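Local coordinates for alpha-14 giardin (Giardia lamblia, PDB 3CHJ), which is an annexin that binds calcium, probably binds phospholipid, and may act as a calcium-regulated structural element linking the bilayer to the underlying axoneme, at residues D141-I149 / F225-A236. Residues are numbered along the deposited sequence; the frame is centred on the assembly and turned at random.
Sequences DKYMWAKLI and FQGLDEYAFKLA
Two helices of the annexin fold, 144-154 and 227-241, meet here near their N-terminal ends, and Asp-229 of one grips the first turn of the other. Its OD1 accepts the backbone N-H of Trp-145 at 2.9 Å, from above the carboxylate plane. Its OD2 takes a hydrogen bond from a water, 2.6 Å away, that in turn accepts the N-H of Met-144. Two amides of the opening turn are thus satisfied, and the helix dipole would probably favour the negative carboxylate at this end. In this all-helical fold the short pieces 144-149 and 227-236 run with N-to-C directions 36° apart and axes 8.7 Å apart at their closest. Trp-145 CG lies between backbone N and carbonyl carbon (chi1 63°), which turns the indole face to Leu-228 CD2, 3.7 Å from the five-membered-ring centroid; Asp-229 OD1 is at the ring's edge. Trp-145 CB also touches Ala-232 CB at 3.7 Å. Further along, Leu-148 CD2 sits over one face of the Phe-233 ring, 3.9 Å from its centroid; Phe-225 covers the opposite face. Bent at chi2 and chi3, Met-144 brings CE to Phe-233 CZ at 4.0 Å, while its CB meets Phe-225 CE1 obliquely. The calcium ion, bound in part by Glu-224, is about 8 Å from the Phe-225 side chain.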
loop_
_atom_site.group_PDB
_atom_site.type_symbol
_atom_site.label_atom_id
_atom_site.label_comp_id
_atom_site.label_asym_id
_atom_site.label_seq_id
_atom_site.Cartn_x
_atom_site.Cartn_y
_atom_site.Cartn_z
ATOM N N ASP A 141 -18.481 -0.414 -11.839
ATOM C CA ASP A 141 -18.951 -0.978 -10.579
ATOM C C ASP A 141 -19.492 -2.389 -10.794
ATOM O O ASP A 141 -20.382 -2.826 -10.067
ATOM C CB ASP A 141 -19.980 -0.025 -9.951
ATOM C CG ASP A 141 -20.292 -0.359 -8.498
ATOM O OD1 ASP A 141 -19.402 -0.240 -7.620
ATOM O OD2 ASP A 141 -21.464 -0.699 -8.232
ATOM N N LYS A 142 -18.939 -3.093 -11.782
ATOM C CA LYS A 142 -19.363 -4.459 -12.137
ATOM C C LYS A 142 -18.528 -5.501 -11.371
ATOM O O LYS A 142 -19.075 -6.414 -10.732
ATOM C CB LYS A 142 -19.247 -4.679 -13.649
ATOM C CG LYS A 142 -19.465 -6.115 -14.120
ATOM C CD LYS A 142 -19.402 -6.174 -15.646
ATOM C CE LYS A 142 -19.499 -7.607 -16.159
ATOM N NZ LYS A 142 -20.914 -7.988 -16.400
ATOM N N TYR A 143 -17.204 -5.370 -11.440
ATOM C CA TYR A 143 -16.324 -6.339 -10.793
ATOM C C TYR A 143 -16.395 -6.180 -9.294
ATOM O O TYR A 143 -16.564 -5.060 -8.796
ATOM C CB TYR A 143 -14.869 -6.187 -11.254
ATOM C CG TYR A 143 -14.769 -6.404 -12.733
ATOM C CD1 TYR A 143 -14.545 -5.341 -13.597
ATOM C CD2 TYR A 143 -14.990 -7.675 -13.259
ATOM C CE1 TYR A 143 -14.492 -5.528 -14.966
ATOM C CE2 TYR A 143 -14.961 -7.879 -14.633
ATOM C CZ TYR A 143 -14.713 -6.807 -15.467
ATOM O OH TYR A 143 -14.677 -7.016 -16.822
ATOM N N MET A 144 -16.280 -7.296 -8.588
ATOM C CA MET A 144 -16.249 -7.254 -7.117
ATOM C C MET A 144 -15.127 -6.368 -6.550
ATOM O O MET A 144 -15.357 -5.638 -5.586
ATOM C CB MET A 144 -16.194 -8.668 -6.516
ATOM C CG MET A 144 -17.521 -9.412 -6.693
ATOM S SD MET A 144 -18.908 -8.647 -5.806
ATOM C CE MET A 144 -18.499 -8.991 -4.102
ATOM N N TRP A 145 -13.938 -6.387 -7.158
ATOM C CA TRP A 145 -12.829 -5.526 -6.686
ATOM C C TRP A 145 -13.209 -4.048 -6.855
ATOM O O TRP A 145 -12.798 -3.220 -6.043
ATOM C CB TRP A 145 -11.491 -5.820 -7.384
ATOM C CG TRP A 145 -11.481 -5.576 -8.860
ATOM C CD1 TRP A 145 -11.675 -6.512 -9.835
ATOM C CD2 TRP A 145 -11.278 -4.325 -9.541
ATOM N NE1 TRP A 145 -11.602 -5.926 -11.078
ATOM C CE2 TRP A 145 -11.370 -4.581 -10.926
ATOM C CE3 TRP A 145 -11.028 -3.012 -9.114
ATOM C CZ2 TRP A 145 -11.228 -3.575 -11.885
ATOM C CZ3 TRP A 145 -10.873 -2.012 -10.078
ATOM C CH2 TRP A 145 -10.994 -2.294 -11.443
ATOM N N ALA A 146 -13.964 -3.739 -7.912
ATOM C CA ALA A 146 -14.410 -2.371 -8.200
ATOM C C ALA A 146 -15.488 -1.960 -7.224
ATOM O O ALA A 146 -15.417 -0.860 -6.684
ATOM C CB ALA A 146 -14.893 -2.250 -9.691
ATOM N N LYS A 147 -16.448 -2.848 -6.954
ATOM C CA LYS A 147 -17.475 -2.538 -5.951
ATOM C C LYS A 147 -16.790 -2.274 -4.601
ATOM O O LYS A 147 -17.181 -1.372 -3.854
ATOM C CB LYS A 147 -18.471 -3.686 -5.798
ATOM C CG LYS A 147 -19.308 -3.935 -7.032
ATOM C CD LYS A 147 -20.309 -5.064 -6.792
ATOM C CE LYS A 147 -21.128 -5.374 -8.027
ATOM N NZ LYS A 147 -22.048 -4.260 -8.385
ATOM N N LEU A 148 -15.760 -3.068 -4.296
ATOM C CA LEU A 148 -15.077 -2.958 -3.016
ATOM C C LEU A 148 -14.349 -1.615 -2.911
ATOM O O LEU A 148 -14.534 -0.897 -1.917
ATOM C CB LEU A 148 -14.117 -4.140 -2.794
ATOM C CG LEU A 148 -13.308 -4.078 -1.503
ATOM C CD1 LEU A 148 -14.232 -4.105 -0.278
ATOM C CD2 LEU A 148 -12.342 -5.217 -1.475
ATOM N N ILE A 149 -13.504 -1.272 -3.893
ATOM C CA ILE A 149 -12.777 0.004 -3.787
ATOM C C ILE A 149 -13.714 1.223 -3.890
ATOM O O ILE A 149 -13.442 2.236 -3.263
ATOM C CB ILE A 149 -11.564 0.136 -4.724
ATOM C CG1 ILE A 149 -12.008 0.218 -6.199
ATOM C CG2 ILE A 149 -10.581 -0.997 -4.452
ATOM C CD1 ILE A 149 -10.833 0.528 -7.170
ATOM N N PHE A 225 -13.166 -16.158 -4.960
ATOM C CA PHE A 225 -12.751 -15.161 -5.934
ATOM C C PHE A 225 -11.578 -15.629 -6.755
ATOM O O PHE A 225 -10.855 -16.532 -6.356
ATOM C CB PHE A 225 -12.351 -13.882 -5.208
ATOM C CG PHE A 225 -13.480 -13.221 -4.448
ATOM C CD1 PHE A 225 -14.481 -12.545 -5.139
ATOM C CD2 PHE A 225 -13.540 -13.268 -3.056
ATOM C CE1 PHE A 225 -15.540 -11.902 -4.443
ATOM C CE2 PHE A 225 -14.590 -12.635 -2.352
ATOM C CZ PHE A 225 -15.598 -11.957 -3.063
ATOM N N GLN A 226 -11.404 -14.988 -7.906
ATOM C CA GLN A 226 -10.235 -15.190 -8.747
ATOM C C GLN A 226 -9.713 -13.857 -9.277
ATOM O O GLN A 226 -10.368 -12.821 -9.134
ATOM C CB GLN A 226 -10.543 -16.153 -9.909
ATOM C CG GLN A 226 -11.440 -15.536 -10.971
ATOM C CD GLN A 226 -11.715 -16.524 -12.076
ATOM O OE1 GLN A 226 -12.447 -17.498 -11.872
ATOM N NE2 GLN A 226 -11.098 -16.308 -13.237
ATOM N N GLY A 227 -8.535 -13.870 -9.891
ATOM C CA GLY A 227 -8.010 -12.667 -10.516
ATOM C C GLY A 227 -7.859 -11.513 -9.537
ATOM O O GLY A 227 -7.531 -11.730 -8.357
ATOM N N LEU A 228 -8.132 -10.313 -10.023
ATOM C CA LEU A 228 -7.964 -9.106 -9.194
ATOM C C LEU A 228 -8.971 -9.104 -8.062
ATOM O O LEU A 228 -8.662 -8.584 -6.989
ATOM C CB LEU A 228 -8.063 -7.820 -10.023
ATOM C CG LEU A 228 -7.747 -6.492 -9.317
ATOM C CD1 LEU A 228 -6.378 -6.529 -8.634
ATOM C CD2 LEU A 228 -7.801 -5.328 -10.319
ATOM N N ASP A 229 -10.159 -9.686 -8.255
ATOM C CA ASP A 229 -11.080 -9.844 -7.115
ATOM C C ASP A 229 -10.375 -10.541 -5.967
ATOM O O ASP A 229 -10.507 -10.134 -4.796
ATOM C CB ASP A 229 -12.278 -10.748 -7.446
ATOM C CG ASP A 229 -13.326 -10.092 -8.312
ATOM O OD1 ASP A 229 -13.265 -8.875 -8.571
ATOM O OD2 ASP A 229 -14.253 -10.828 -8.699
ATOM N N GLU A 230 -9.700 -11.653 -6.267
ATOM C CA GLU A 230 -9.030 -12.426 -5.226
ATOM C C GLU A 230 -7.916 -11.647 -4.540
ATOM O O GLU A 230 -7.822 -11.656 -3.317
ATOM C CB GLU A 230 -8.495 -13.730 -5.808
ATOM C CG GLU A 230 -7.905 -14.643 -4.775
ATOM C CD GLU A 230 -7.353 -15.917 -5.356
ATOM O OE1 GLU A 230 -7.392 -16.079 -6.602
ATOM O OE2 GLU A 230 -6.857 -16.751 -4.566
ATOM N N TYR A 231 -7.104 -10.943 -5.313
ATOM C CA TYR A 231 -6.044 -10.125 -4.736
ATOM C C TYR A 231 -6.662 -9.052 -3.821
ATOM O O TYR A 231 -6.204 -8.853 -2.679
ATOM C CB TYR A 231 -5.231 -9.474 -5.862
ATOM C CG TYR A 231 -4.197 -8.539 -5.315
ATOM C CD1 TYR A 231 -2.979 -9.016 -4.827
ATOM C CD2 TYR A 231 -4.435 -7.177 -5.286
ATOM C CE1 TYR A 231 -2.023 -8.126 -4.294
ATOM C CE2 TYR A 231 -3.489 -6.279 -4.750
ATOM C CZ TYR A 231 -2.279 -6.777 -4.272
ATOM O OH TYR A 231 -1.333 -5.907 -3.751
ATOM N N ALA A 232 -7.696 -8.376 -4.318
ATOM C CA ALA A 232 -8.323 -7.269 -3.587
ATOM C C ALA A 232 -8.907 -7.740 -2.259
ATOM O O ALA A 232 -8.659 -7.114 -1.233
ATOM C CB ALA A 232 -9.377 -6.605 -4.423
ATOM N N PHE A 233 -9.664 -8.832 -2.266
ATOM C CA PHE A 233 -10.270 -9.292 -0.996
ATOM C C PHE A 233 -9.250 -9.893 -0.043
ATOM O O PHE A 233 -9.388 -9.750 1.190
ATOM C CB PHE A 233 -11.462 -10.216 -1.253
ATOM C CG PHE A 233 -12.709 -9.470 -1.612
ATOM C CD1 PHE A 233 -13.661 -9.183 -0.621
ATOM C CD2 PHE A 233 -12.929 -9.027 -2.908
ATOM C CE1 PHE A 233 -14.836 -8.463 -0.928
ATOM C CE2 PHE A 233 -14.095 -8.306 -3.228
ATOM C CZ PHE A 233 -15.057 -8.043 -2.241
ATOM N N LYS A 234 -8.217 -10.543 -0.579
ATOM C CA LYS A 234 -7.118 -11.000 0.282
ATOM C C LYS A 234 -6.398 -9.795 0.903
ATOM O O LYS A 234 -6.082 -9.797 2.105
ATOM C CB LYS A 234 -6.110 -11.825 -0.516
ATOM C CG LYS A 234 -6.547 -13.233 -0.848
ATOM C CD LYS A 234 -5.465 -13.900 -1.685
ATOM C CE LYS A 234 -5.746 -15.379 -1.759
ATOM N NZ LYS A 234 -4.663 -16.114 -2.486
ATOM N N LEU A 235 -6.149 -8.770 0.089
ATOM C CA LEU A 235 -5.433 -7.585 0.561
ATOM C C LEU A 235 -6.251 -6.866 1.643
ATOM O O LEU A 235 -5.686 -6.504 2.681
ATOM C CB LEU A 235 -5.105 -6.661 -0.616
ATOM C CG LEU A 235 -4.308 -5.419 -0.198
ATOM C CD1 LEU A 235 -2.949 -5.801 0.350
ATOM C CD2 LEU A 235 -4.189 -4.438 -1.378
ATOM N N ALA A 236 -7.562 -6.718 1.428
ATOM C CA ALA A 236 -8.456 -6.088 2.409
ATOM C C ALA A 236 -8.479 -6.926 3.681
ATOM O O ALA A 236 -8.391 -6.385 4.788
ATOM C CB ALA A 236 -9.863 -5.930 1.860
HETATM O O HOH W 1 -16.262 -9.836 -9.941
#